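Local atomic coordinates of glycerol-3-phosphate dehydrogenase [NAD(P)+] (Coxiella burnetii, PDB entry 3K96), a protein that probably catalyses the NAD(P)H-dependent reduction of dihydroxyacetone phosphate to sn-glycerol 3-phosphate, the key precursor for phospholipid synthesis. Residues Pro31-Gly36 and Glu98-Ile103; Glu61-Asp66 and Asn74-Pro79; Ser160-Ala165 and Thr262-Leu267; Leu244-Arg249 and Met325-Gln330. One frame throughout, in Å; residues are numbered along the deposited sequence.

How the contacts relate
Two contacts lie in the Rossmann-type part, one in the helical part, and contact 3 joins them. Contact 1 pairs the adjacent parallel strands 32-35 and 102-105. Contact 2 is nested in the loop that contact 1 closes, and ties the start of helix 62-71 to the segment following it; the two centres are about 19 Å apart. Contact 3 connects the end of strand 156-160 to helix 264-275, beside residues predicted to bind sn-glycerol 3-phosphate, consistent with a site between the two domains. Contact 4 has its centre about 36 Å from that of contact 1, across the chain's centre. Contacts 3 and 4 alternate along the chain and touch, L267 packing on L244 and G266 on M247.

Contact 1 (Pro31-Gly36 and Glu98-Ile103); sequences PIAILG and EGVTDI
P31 meets V100 where the two segments first draw together: its CB lies 4.1 Å from V100 CG2, while its carbonyl oxygen looks onto both methyls of V100. A water joins the backbones at this point, donating to P31 O and accepting from D102 N, at 2.9 Å from each. In I32, CG1 extends anti to the backbone N (chi1 -178°), and this places CG1 3.4 Å from D102 O. The same oxygen receives the one direct hydrogen bond between the segments, from A33 N at 3.2 Å and almost straight (172°). A33 and I103 form a parallel beta bridge, so the water-linked segments become true sheet neighbours here; I103 CA adds a CH-O contact of 3.4 Å to A33 O. The methyl of A33 also packs on V100, CB to CG1 at 3.8 Å. L35 completes the contact, its CD1 lying 3.6 Å from I103 CG2, and leads into G36, the first glycine of a GxGxxG pattern consistent with a dinucleotide-binding Rossmann fold. Strand 55-58 flanks 32-35 on its other side, bonded to the backbones of I32 and I34, while D102 makes a salt bridge to R128 of strand 128-131. L97 of helix 93-97 covers A33 and I103, and M119 of helix 109-119 packs on both L35 and I103.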
loop_
_atom_site.group_PDB
_atom_site.type_symbol
_atom_site.label_atom_id
_atom_site.label_comp_id
_atom_site.label_asym_id
_atom_site.label_seq_id
_atom_site.Cartn_x
_atom_site.Cartn_y
_atom_site.Cartn_z
ATOM N N PRO A 31 11.469 -27.145 24.335
ATOM C CA PRO A 31 10.975 -25.787 24.415
ATOM C C PRO A 31 11.668 -24.893 23.406
ATOM O O PRO A 31 12.777 -25.183 22.995
ATOM C CB PRO A 31 11.352 -25.348 25.839
ATOM C CG PRO A 31 11.723 -26.583 26.572
ATOM C CD PRO A 31 12.232 -27.528 25.539
ATOM N N ILE A 32 10.995 -23.836 22.980
ATOM C CA ILE A 32 11.611 -22.862 22.095
ATOM C C ILE A 32 11.840 -21.624 22.951
ATOM O O ILE A 32 11.041 -21.328 23.842
ATOM C CB ILE A 32 10.756 -22.586 20.844
ATOM C CG1 ILE A 32 11.472 -21.583 19.909
ATOM C CG2 ILE A 32 9.368 -22.120 21.234
ATOM C CD1 ILE A 32 10.842 -21.503 18.542
ATOM N N ALA A 33 12.958 -20.941 22.744
ATOM C CA ALA A 33 13.250 -19.735 23.499
ATOM C C ALA A 33 13.015 -18.505 22.622
ATOM O O ALA A 33 13.435 -18.470 21.454
ATOM C CB ALA A 33 14.713 -19.744 24.025
ATOM N N ILE A 34 12.323 -17.517 23.188
ATOM C CA ILE A 34 12.108 -16.233 22.517
ATOM C C ILE A 34 12.829 -15.156 23.319
ATOM O O ILE A 34 12.486 -14.896 24.471
ATOM C CB ILE A 34 10.613 -15.889 22.389
ATOM C CG1 ILE A 34 9.947 -16.867 21.409
ATOM C CG2 ILE A 34 10.455 -14.445 21.950
ATOM C CD1 ILE A 34 8.451 -16.737 21.280
ATOM N N LEU A 35 13.836 -14.548 22.695
ATOM C CA LEU A 35 14.655 -13.525 23.312
ATOM C C LEU A 35 14.125 -12.158 22.873
ATOM O O LEU A 35 14.236 -11.792 21.703
ATOM C CB LEU A 35 16.130 -13.702 22.882
ATOM C CG LEU A 35 16.741 -15.111 23.051
ATOM C CD1 LEU A 35 18.243 -15.119 22.689
ATOM C CD2 LEU A 35 16.519 -15.684 24.459
ATOM N N GLY A 36 13.546 -11.427 23.819
ATOM C CA GLY A 36 12.920 -10.114 23.553
ATOM C C GLY A 36 11.453 -10.175 23.952
ATOM O O GLY A 36 10.622 -10.805 23.270
ATOM N N GLU A 98 19.269 -23.217 28.355
ATOM C CA GLU A 98 19.681 -24.564 28.796
ATOM C C GLU A 98 18.571 -25.561 28.415
ATOM O O GLU A 98 17.433 -25.415 28.828
ATOM C CB GLU A 98 19.959 -24.564 30.302
ATOM C CG GLU A 98 20.643 -25.830 30.841
ATOM C CD GLU A 98 22.071 -26.010 30.336
ATOM O OE1 GLU A 98 22.764 -24.987 30.094
ATOM O OE2 GLU A 98 22.506 -27.180 30.202
ATOM N N GLY A 99 18.905 -26.562 27.603
ATOM C CA GLY A 99 17.923 -27.554 27.144
ATOM C C GLY A 99 17.127 -27.076 25.926
ATOM O O GLY A 99 16.155 -27.705 25.510
ATOM N N VAL A 100 17.549 -25.964 25.349
ATOM C CA VAL A 100 16.870 -25.384 24.186
ATOM C C VAL A 100 17.870 -25.237 23.058
ATOM O O VAL A 100 18.995 -24.801 23.293
ATOM C CB VAL A 100 16.329 -23.974 24.529
ATOM C CG1 VAL A 100 15.871 -23.238 23.263
ATOM C CG2 VAL A 100 15.219 -24.081 25.569
ATOM N N THR A 101 17.494 -25.620 21.846
ATOM C CA THR A 101 18.399 -25.416 20.713
ATOM C C THR A 101 17.821 -24.488 19.631
ATOM O O THR A 101 18.580 -23.992 18.789
ATOM C CB THR A 101 18.821 -26.727 20.103
ATOM O OG1 THR A 101 17.647 -27.434 19.714
ATOM C CG2 THR A 101 19.651 -27.548 21.123
ATOM N N ASP A 102 16.498 -24.280 19.641
ATOM C CA ASP A 102 15.824 -23.368 18.687
ATOM C C ASP A 102 15.523 -22.060 19.382
ATOM O O ASP A 102 14.807 -22.032 20.382
ATOM C CB ASP A 102 14.543 -23.973 18.132
ATOM C CG ASP A 102 14.810 -25.070 17.122
ATOM O OD1 ASP A 102 15.966 -25.201 16.667
ATOM O OD2 ASP A 102 13.858 -25.781 16.759
ATOM N N ILE A 103 16.070 -20.976 18.836
ATOM C CA ILE A 103 15.962 -19.655 19.433
ATOM C C ILE A 103 15.390 -18.633 18.450
ATOM O O ILE A 103 15.810 -18.570 17.296
ATOM C CB ILE A 103 17.363 -19.177 19.836
ATOM C CG1 ILE A 103 18.080 -20.278 20.644
ATOM C CG2 ILE A 103 17.288 -17.874 20.593
ATOM C CD1 ILE A 103 19.555 -20.032 20.845
HETATM O O HOH W 1 14.554 -26.026 20.911
#

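Contact 2 (Glu61-Asp66 and Asn74-Pro79); sequences ESDHVD and NNRYLP
H64 and N74 both hold CG anti to the backbone N, with chi1 at -174° in each, and these matched torsions swing imidazole and amide together. H64 NE2 donates to N74 OD1 at 2.8 Å, nearly straight (169°); the oxygen lies in the ring plane, but the donor stands above the plane of the amide. From the opposite face of that amide, Y77 N reaches the same oxygen at 3.2 Å, forming an Asx motif, so two N-H groups grip one atom. The edge of the Y77 ring meets the face of H64 in an offset edge-to-face pair, planes at 84° and centroids 5.4 Å apart.

The extended R76 chain brings its guanidinium alongside H64, whose CB lies over one face, 3.5 Å from R76 NH1. A salt-bridge network surrounds this group. NH2 of R76 meets D63 OD2 at 2.7 Å, from above the carboxylate plane; D63 was modelled in two conformers, so this bond is less certain than the others. NH1 of R76 forms a weak bond to E61 OE2 at 3.0 Å, and Y77 OH donates to that oxygen's syn lone pair at 3.2 Å. E67 supplies a second partner for R76 NH2, and S59 OG holds H64 ND1, which helps fix the ring's rotation. N74 ND2 bonds A37 O and T42 OG1, and Y77 O bonds S39 OG, S39 being a predicted NADPH ligand. These bonds to A37, S39 and T42 join segment 74-79 to the turn carrying the GxGxxG pattern, consistent with a Rossmann-type nucleotide site.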
loop_
_atom_site.group_PDB
_atom_site.type_symbol
_atom_site.label_atom_id
_atom_site.label_comp_id
_atom_site.label_asym_id
_atom_site.label_seq_id
_atom_site.Cartn_x
_atom_site.Cartn_y
_atom_site.Cartn_z
ATOM N N GLU A 61 15.424 -6.571 30.520
ATOM C CA GLU A 61 14.984 -5.611 31.549
ATOM C C GLU A 61 14.585 -6.498 32.767
ATOM O O GLU A 61 13.489 -7.032 32.813
ATOM C CB GLU A 61 13.796 -4.784 31.008
ATOM C CG GLU A 61 14.020 -4.127 29.596
ATOM C CD GLU A 61 12.729 -3.525 28.945
ATOM O OE1 GLU A 61 12.796 -2.988 27.811
ATOM O OE2 GLU A 61 11.643 -3.595 29.556
ATOM N N SER A 62 15.479 -6.675 33.744
ATOM C CA SER A 62 15.249 -7.621 34.903
ATOM C C SER A 62 13.994 -7.438 35.803
ATOM O O SER A 62 13.392 -8.439 36.286
ATOM C CB SER A 62 16.511 -7.683 35.768
ATOM O OG SER A 62 17.607 -8.131 34.977
ATOM N N ASP A 63 13.642 -6.182 36.051
ATOM C CA ASP A 63 12.455 -5.862 36.812
ATOM C C ASP A 63 11.221 -6.316 36.015
ATOM O O ASP A 63 10.163 -6.575 36.576
ATOM C CB ASP A 63 12.415 -4.355 37.076
ATOM C CG ASP A 63 12.767 -3.527 35.832
ATOM O OD1 ASP A 63 13.422 -4.066 34.906
ATOM O OD2 ASP A 63 12.400 -2.327 35.790
ATOM N N HIS A 64 11.392 -6.428 34.701
ATOM C CA HIS A 64 10.321 -6.843 33.785
ATOM C C HIS A 64 9.959 -8.322 33.966
ATOM O O HIS A 64 8.784 -8.662 34.034
ATOM C CB HIS A 64 10.742 -6.507 32.342
ATOM C CG HIS A 64 9.683 -6.753 31.315
ATOM N ND1 HIS A 64 9.978 -7.134 30.022
ATOM C CD2 HIS A 64 8.334 -6.714 31.396
ATOM C CE1 HIS A 64 8.855 -7.295 29.348
ATOM N NE2 HIS A 64 7.843 -7.045 30.157
ATOM N N VAL A 65 10.965 -9.193 34.084
ATOM C CA VAL A 65 10.700 -10.621 34.293
ATOM C C VAL A 65 9.970 -10.859 35.626
ATOM O O VAL A 65 9.068 -11.699 35.706
ATOM C CB VAL A 65 11.980 -11.466 34.223
ATOM C CG1 VAL A 65 11.674 -12.926 34.588
ATOM C CG2 VAL A 65 12.601 -11.349 32.818
ATOM N N ASP A 66 10.349 -10.112 36.655
ATOM C CA ASP A 66 9.666 -10.200 37.960
ATOM C C ASP A 66 8.166 -9.886 37.803
ATOM O O ASP A 66 7.297 -10.602 38.331
ATOM C CB ASP A 66 10.321 -9.236 38.956
ATOM C CG ASP A 66 11.697 -9.696 39.379
ATOM O OD1 ASP A 66 11.897 -10.934 39.470
ATOM O OD2 ASP A 66 12.572 -8.841 39.641
ATOM N N ASN A 74 2.139 -9.736 30.308
ATOM C CA ASN A 74 3.168 -8.757 30.032
ATOM C C ASN A 74 2.498 -7.421 30.037
ATOM O O ASN A 74 2.085 -6.937 28.988
ATOM C CB ASN A 74 3.822 -9.005 28.683
ATOM C CG ASN A 74 5.003 -8.097 28.434
ATOM O OD1 ASN A 74 5.217 -7.098 29.144
ATOM N ND2 ASN A 74 5.792 -8.442 27.427
ATOM N N ASN A 75 2.373 -6.830 31.222
ATOM C CA ASN A 75 1.730 -5.540 31.338
ATOM C C ASN A 75 2.482 -4.398 30.698
ATOM O O ASN A 75 1.863 -3.491 30.173
ATOM C CB ASN A 75 1.375 -5.219 32.794
ATOM C CG ASN A 75 0.042 -5.813 33.203
ATOM O OD1 ASN A 75 -0.873 -5.916 32.386
ATOM N ND2 ASN A 75 -0.083 -6.194 34.466
ATOM N N ARG A 76 3.801 -4.428 30.703
ATOM C CA ARG A 76 4.519 -3.335 30.073
ATOM C C ARG A 76 4.297 -3.222 28.597
ATOM O O ARG A 76 4.242 -2.116 28.095
ATOM C CB ARG A 76 6.025 -3.471 30.214
ATOM C CG ARG A 76 6.541 -3.269 31.569
ATOM C CD ARG A 76 8.046 -3.208 31.563
ATOM N NE ARG A 76 8.510 -3.173 32.935
ATOM C CZ ARG A 76 9.779 -3.061 33.294
ATOM N NH1 ARG A 76 10.741 -2.970 32.378
ATOM N NH2 ARG A 76 10.081 -3.038 34.580
ATOM N N TYR A 77 4.201 -4.353 27.895
ATOM C CA TYR A 77 4.146 -4.313 26.432
ATOM C C TYR A 77 2.972 -4.998 25.746
ATOM O O TYR A 77 2.746 -4.751 24.582
ATOM C CB TYR A 77 5.485 -4.836 25.844
ATOM C CG TYR A 77 6.692 -4.034 26.291
ATOM C CD1 TYR A 77 6.885 -2.742 25.846
ATOM C CD2 TYR A 77 7.636 -4.570 27.152
ATOM C CE1 TYR A 77 7.971 -1.991 26.267
ATOM C CE2 TYR A 77 8.736 -3.832 27.571
ATOM C CZ TYR A 77 8.894 -2.543 27.127
ATOM O OH TYR A 77 9.976 -1.784 27.530
ATOM N N LEU A 78 2.234 -5.851 26.434
ATOM C CA LEU A 78 1.083 -6.502 25.818
ATOM C C LEU A 78 0.054 -6.821 26.906
ATOM O O LEU A 78 -0.248 -7.995 27.171
ATOM C CB LEU A 78 1.506 -7.781 25.070
ATOM C CG LEU A 78 0.551 -8.352 24.008
ATOM C CD1 LEU A 78 0.445 -7.373 22.845
ATOM C CD2 LEU A 78 1.013 -9.725 23.485
ATOM N N PRO A 79 -0.479 -5.769 27.555
ATOM C CA PRO A 79 -1.458 -5.977 28.609
ATOM C C PRO A 79 -2.739 -6.563 28.055
ATOM O O PRO A 79 -3.019 -6.412 26.858
ATOM C CB PRO A 79 -1.706 -4.556 29.152
ATOM C CG PRO A 79 -1.379 -3.644 28.009
ATOM C CD PRO A 79 -0.217 -4.337 27.310
HETATM O O HOH W 2 13.373 -1.816 33.089
#

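Contact 3 (Ser160-Ala165 and Thr262-Leu267); sequences SGPSLA and TGLAGL
L264 and P162 meet at the junction of the Rossmann-type domain with the helical domain, beside the predicted substrate site to which G161 and S163 belong. L264 follows the N-cap residue G263 and opens helix 264-275, whose first turn is of the wider pi type. Its CG stands anti to the carbonyl carbon (chi1 -66°), and CD2 comes to 3.9 Å from P162 CD, the leucine crossing the proline ring at about a right angle. The backbone oxygen of L264 takes part too, lying 3.4 Å from P162 CD and 3.7 Å from G161 CA. No hydrogen bond spans the two segments: they fit by close van der Waals packing, over a small area of 172 Å² in all.

V209 of helix 206-228 touches both S160 and A265, and K134, a predicted ligand of cofactor and substrate, makes a weak hydrogen bond to G161 O. The dimer interface is close at hand, with A237 of the second subunit packed on P162. The nearest pair of CA atoms is A265 with G161, 4.5 Å apart, where the helix start lies against the chain leaving strand 156-160. At the near end of the strand, the methyl carbon CB of A265 rests 4.2 Å from S160 CB and 4.0 Å from S160 O.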
loop_
_atom_site.group_PDB
_atom_site.type_symbol
_atom_site.label_atom_id
_atom_site.label_comp_id
_atom_site.label_asym_id
_atom_site.label_seq_id
_atom_site.Cartn_x
_atom_site.Cartn_y
_atom_site.Cartn_z
ATOM N N SER A 160 8.914 -12.157 8.819
ATOM C CA SER A 160 8.593 -10.765 8.568
ATOM C C SER A 160 7.351 -10.584 7.730
ATOM O O SER A 160 7.157 -11.275 6.751
ATOM C CB SER A 160 9.755 -10.129 7.829
ATOM O OG SER A 160 9.729 -8.723 7.930
ATOM N N GLY A 161 6.505 -9.653 8.142
ATOM C CA GLY A 161 5.280 -9.340 7.410
ATOM C C GLY A 161 4.445 -8.295 8.125
ATOM O O GLY A 161 4.868 -7.773 9.167
ATOM N N PRO A 162 3.260 -7.962 7.557
ATOM C CA PRO A 162 2.381 -7.009 8.227
ATOM C C PRO A 162 1.807 -7.692 9.452
ATOM O O PRO A 162 0.901 -8.516 9.348
ATOM C CB PRO A 162 1.293 -6.719 7.188
ATOM C CG PRO A 162 1.291 -7.903 6.282
ATOM C CD PRO A 162 2.676 -8.496 6.322
ATOM N N SER A 163 2.292 -7.325 10.614
ATOM C CA SER A 163 1.861 -8.034 11.804
ATOM C C SER A 163 1.845 -7.225 13.080
ATOM O O SER A 163 2.735 -7.404 13.913
ATOM C CB SER A 163 2.813 -9.206 11.999
ATOM O OG SER A 163 4.144 -8.725 12.069
ATOM N N LEU A 164 0.849 -6.353 13.258
ATOM C CA LEU A 164 0.717 -5.607 14.504
ATOM C C LEU A 164 0.617 -6.623 15.630
ATOM O O LEU A 164 -0.176 -7.542 15.556
ATOM C CB LEU A 164 -0.550 -4.763 14.529
ATOM C CG LEU A 164 -0.667 -3.592 13.561
ATOM C CD1 LEU A 164 -1.986 -2.854 13.827
ATOM C CD2 LEU A 164 0.575 -2.656 13.722
ATOM N N ALA A 165 1.397 -6.440 16.676
ATOM C CA ALA A 165 1.427 -7.401 17.788
ATOM C C ALA A 165 0.074 -7.553 18.483
ATOM O O ALA A 165 -0.333 -8.669 18.818
ATOM C CB ALA A 165 2.538 -7.004 18.800
ATOM N N THR A 262 7.196 -7.072 -3.664
ATOM C CA THR A 262 5.762 -6.945 -3.841
ATOM C C THR A 262 4.999 -7.901 -2.924
ATOM O O THR A 262 3.769 -7.990 -2.993
ATOM C CB THR A 262 5.370 -7.236 -5.294
ATOM O OG1 THR A 262 5.830 -8.545 -5.650
ATOM C CG2 THR A 262 6.008 -6.212 -6.240
ATOM N N GLY A 263 5.728 -8.610 -2.056
ATOM C CA GLY A 263 5.099 -9.571 -1.126
ATOM C C GLY A 263 4.835 -9.006 0.260
ATOM O O GLY A 263 4.911 -7.797 0.482
ATOM N N LEU A 264 4.549 -9.914 1.204
ATOM C CA LEU A 264 4.239 -9.553 2.574
ATOM C C LEU A 264 5.325 -8.776 3.286
ATOM O O LEU A 264 5.015 -7.828 4.016
ATOM C CB LEU A 264 3.908 -10.817 3.374
ATOM C CG LEU A 264 2.641 -11.563 2.978
ATOM C CD1 LEU A 264 2.626 -13.027 3.498
ATOM C CD2 LEU A 264 1.394 -10.764 3.462
ATOM N N ALA A 265 6.590 -9.155 3.061
ATOM C CA ALA A 265 7.732 -8.527 3.749
ATOM C C ALA A 265 8.083 -7.141 3.158
ATOM O O ALA A 265 8.681 -6.301 3.832
ATOM C CB ALA A 265 8.945 -9.456 3.717
ATOM N N GLY A 266 7.672 -6.898 1.919
ATOM C CA GLY A 266 7.925 -5.604 1.284
ATOM C C GLY A 266 6.638 -4.810 1.372
ATOM O O GLY A 266 6.316 -4.235 2.422
ATOM N N LEU A 267 5.884 -4.833 0.278
ATOM C CA LEU A 267 4.598 -4.128 0.166
ATOM C C LEU A 267 3.644 -4.289 1.344
ATOM O O LEU A 267 3.091 -3.310 1.835
ATOM C CB LEU A 267 3.885 -4.586 -1.108
ATOM C CG LEU A 267 2.431 -4.161 -1.266
ATOM C CD1 LEU A 267 2.333 -2.653 -1.350
ATOM C CD2 LEU A 267 1.831 -4.828 -2.477
#

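Contact 4 (Leu244-Arg249 and Met325-Gln330); sequences LTEMGR and MPLTFQ
E246 sends its carboxylate from the middle of helix 233-253 onto the first turn of helix 326-336, binding backbone N-H groups that have no acceptor earlier in their own helix. The N-cap position is held by M325, whose side chain has no oxygen to offer, and the distant glutamate serves these amides instead. L327 N donates to E246 OE2 at 2.8 Å and T328 N to E246 OE1 at 2.9 Å, each carboxylate oxygen of E246 accepting through its syn lone pair. T328 OG1, set beside its own backbone N by a chi1 of -60°, adds a bond of 2.8 Å to E246 OE1, nearly along the C-O axis. Three donors therefore hold the buried carboxylate and fix its rotation, and the positive end of the helix probably favours the charged form.

Reaching this place has a torsional price: CG of E246 lies between backbone N and carbonyl carbon (chi1 67°), with the chain extended beyond it. Carbon atoms also touch the carboxylate, P326 CD 3.2 Å from E246 OE2 and M325 CB 3.4 Å from E246 OE1. M325 bends at its end so that its CE lies 4.0 Å from E246 CG.

R249 NH2, near P326, bonds E324 O just before the turn. L219 and I218 of helix 206-228, the helix that carries the predicted proton acceptor K216, pack on L327 and T328. With local axes 102° apart and 9.8 Å at closest approach, this is a polar tie between steeply crossing helices, a helix N-terminus met by a buried acid in an all-helical C-terminal domain.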
loop_
_atom_site.group_PDB
_atom_site.type_symbol
_atom_site.label_atom_id
_atom_site.label_comp_id
_atom_site.label_asym_id
_atom_site.label_seq_id
_atom_site.Cartn_x
_atom_site.Cartn_y
_atom_site.Cartn_z
ATOM N N LEU A 244 8.841 2.237 -2.107
ATOM C CA LEU A 244 9.040 0.876 -2.585
ATOM C C LEU A 244 10.154 0.866 -3.646
ATOM O O LEU A 244 10.952 -0.073 -3.709
ATOM C CB LEU A 244 7.736 0.269 -3.130
ATOM C CG LEU A 244 7.762 -1.261 -3.218
ATOM C CD1 LEU A 244 7.737 -1.837 -1.780
ATOM C CD2 LEU A 244 6.618 -1.855 -4.024
ATOM N N THR A 245 10.228 1.912 -4.472
ATOM C CA THR A 245 11.301 1.993 -5.481
ATOM C C THR A 245 12.706 1.976 -4.858
ATOM O O THR A 245 13.595 1.256 -5.337
ATOM C CB THR A 245 11.130 3.246 -6.384
ATOM O OG1 THR A 245 9.870 3.160 -7.067
ATOM C CG2 THR A 245 12.262 3.352 -7.409
ATOM N N GLU A 246 12.946 2.756 -3.797
ATOM C CA GLU A 246 14.300 2.722 -3.200
ATOM C C GLU A 246 14.527 1.459 -2.391
ATOM O O GLU A 246 15.667 0.980 -2.288
ATOM C CB GLU A 246 14.670 4.002 -2.422
ATOM C CG GLU A 246 13.927 4.301 -1.180
ATOM C CD GLU A 246 14.218 5.728 -0.687
ATOM O OE1 GLU A 246 14.790 5.885 0.411
ATOM O OE2 GLU A 246 13.896 6.695 -1.423
ATOM N N MET A 247 13.456 0.919 -1.820
ATOM C CA MET A 247 13.549 -0.341 -1.099
ATOM C C MET A 247 14.009 -1.394 -2.150
ATOM O O MET A 247 14.910 -2.172 -1.900
ATOM C CB MET A 247 12.197 -0.724 -0.486
ATOM C CG MET A 247 12.188 -2.020 0.332
ATOM S SD MET A 247 10.524 -2.480 0.910
ATOM C CE MET A 247 10.235 -1.209 2.133
ATOM N N GLY A 248 13.420 -1.350 -3.341
ATOM C CA GLY A 248 13.760 -2.303 -4.408
ATOM C C GLY A 248 15.206 -2.184 -4.870
ATOM O O GLY A 248 15.870 -3.197 -5.156
ATOM N N ARG A 249 15.704 -0.949 -4.926
ATOM C CA ARG A 249 17.082 -0.695 -5.336
ATOM C C ARG A 249 18.072 -1.325 -4.342
ATOM O O ARG A 249 19.047 -1.975 -4.728
ATOM C CB ARG A 249 17.328 0.813 -5.463
ATOM C CG ARG A 249 18.660 1.143 -6.087
ATOM C CD ARG A 249 18.820 2.651 -6.434
ATOM N NE ARG A 249 17.790 3.120 -7.358
ATOM C CZ ARG A 249 16.787 3.934 -7.048
ATOM N NH1 ARG A 249 15.914 4.269 -7.988
ATOM N NH2 ARG A 249 16.660 4.441 -5.826
ATOM N N MET A 325 18.940 6.545 -2.411
ATOM C CA MET A 325 17.727 6.321 -1.636
ATOM C C MET A 325 17.285 7.684 -1.152
ATOM O O MET A 325 17.627 8.085 -0.044
ATOM C CB MET A 325 18.023 5.391 -0.443
ATOM C CG MET A 325 18.681 4.090 -0.846
ATOM S SD MET A 325 18.741 2.926 0.533
ATOM C CE MET A 325 16.973 2.639 0.750
ATOM N N PRO A 326 16.531 8.409 -2.000
ATOM C CA PRO A 326 16.105 9.788 -1.725
ATOM C C PRO A 326 15.272 9.995 -0.481
ATOM O O PRO A 326 15.521 10.965 0.236
ATOM C CB PRO A 326 15.308 10.206 -2.984
ATOM C CG PRO A 326 15.485 9.101 -3.994
ATOM C CD PRO A 326 16.157 7.933 -3.346
ATOM N N LEU A 327 14.276 9.147 -0.224
ATOM C CA LEU A 327 13.479 9.324 0.987
ATOM C C LEU A 327 14.330 9.138 2.238
ATOM O O LEU A 327 14.255 9.948 3.167
ATOM C CB LEU A 327 12.226 8.442 1.051
ATOM C CG LEU A 327 11.031 8.953 0.229
ATOM C CD1 LEU A 327 11.338 8.965 -1.263
ATOM C CD2 LEU A 327 9.766 8.142 0.520
ATOM N N THR A 328 15.143 8.089 2.251
ATOM C CA THR A 328 16.000 7.792 3.405
ATOM C C THR A 328 16.971 8.931 3.659
ATOM O O THR A 328 17.202 9.306 4.792
ATOM C CB THR A 328 16.794 6.505 3.167
ATOM O OG1 THR A 328 15.868 5.424 2.971
ATOM C CG2 THR A 328 17.732 6.231 4.332
ATOM N N PHE A 329 17.523 9.491 2.589
ATOM C CA PHE A 329 18.456 10.590 2.738
ATOM C C PHE A 329 17.789 11.846 3.271
ATOM O O PHE A 329 18.382 12.541 4.092
ATOM C CB PHE A 329 19.200 10.861 1.437
ATOM C CG PHE A 329 20.310 9.899 1.186
ATOM C CD1 PHE A 329 21.586 10.353 0.882
ATOM C CD2 PHE A 329 20.104 8.521 1.328
ATOM C CE1 PHE A 329 22.632 9.443 0.673
ATOM C CE2 PHE A 329 21.127 7.626 1.122
ATOM C CZ PHE A 329 22.399 8.084 0.792
ATOM N N GLN A 330 16.573 12.145 2.815
ATOM C CA GLN A 330 15.854 13.323 3.315
ATOM C C GLN A 330 15.522 13.146 4.786
ATOM O O GLN A 330 15.684 14.070 5.574
ATOM C CB GLN A 330 14.575 13.584 2.529
ATOM C CG GLN A 330 14.782 14.175 1.158
ATOM C CD GLN A 330 15.230 15.628 1.196
ATOM O OE1 GLN A 330 16.204 15.979 1.860
ATOM N NE2 GLN A 330 14.516 16.480 0.464
#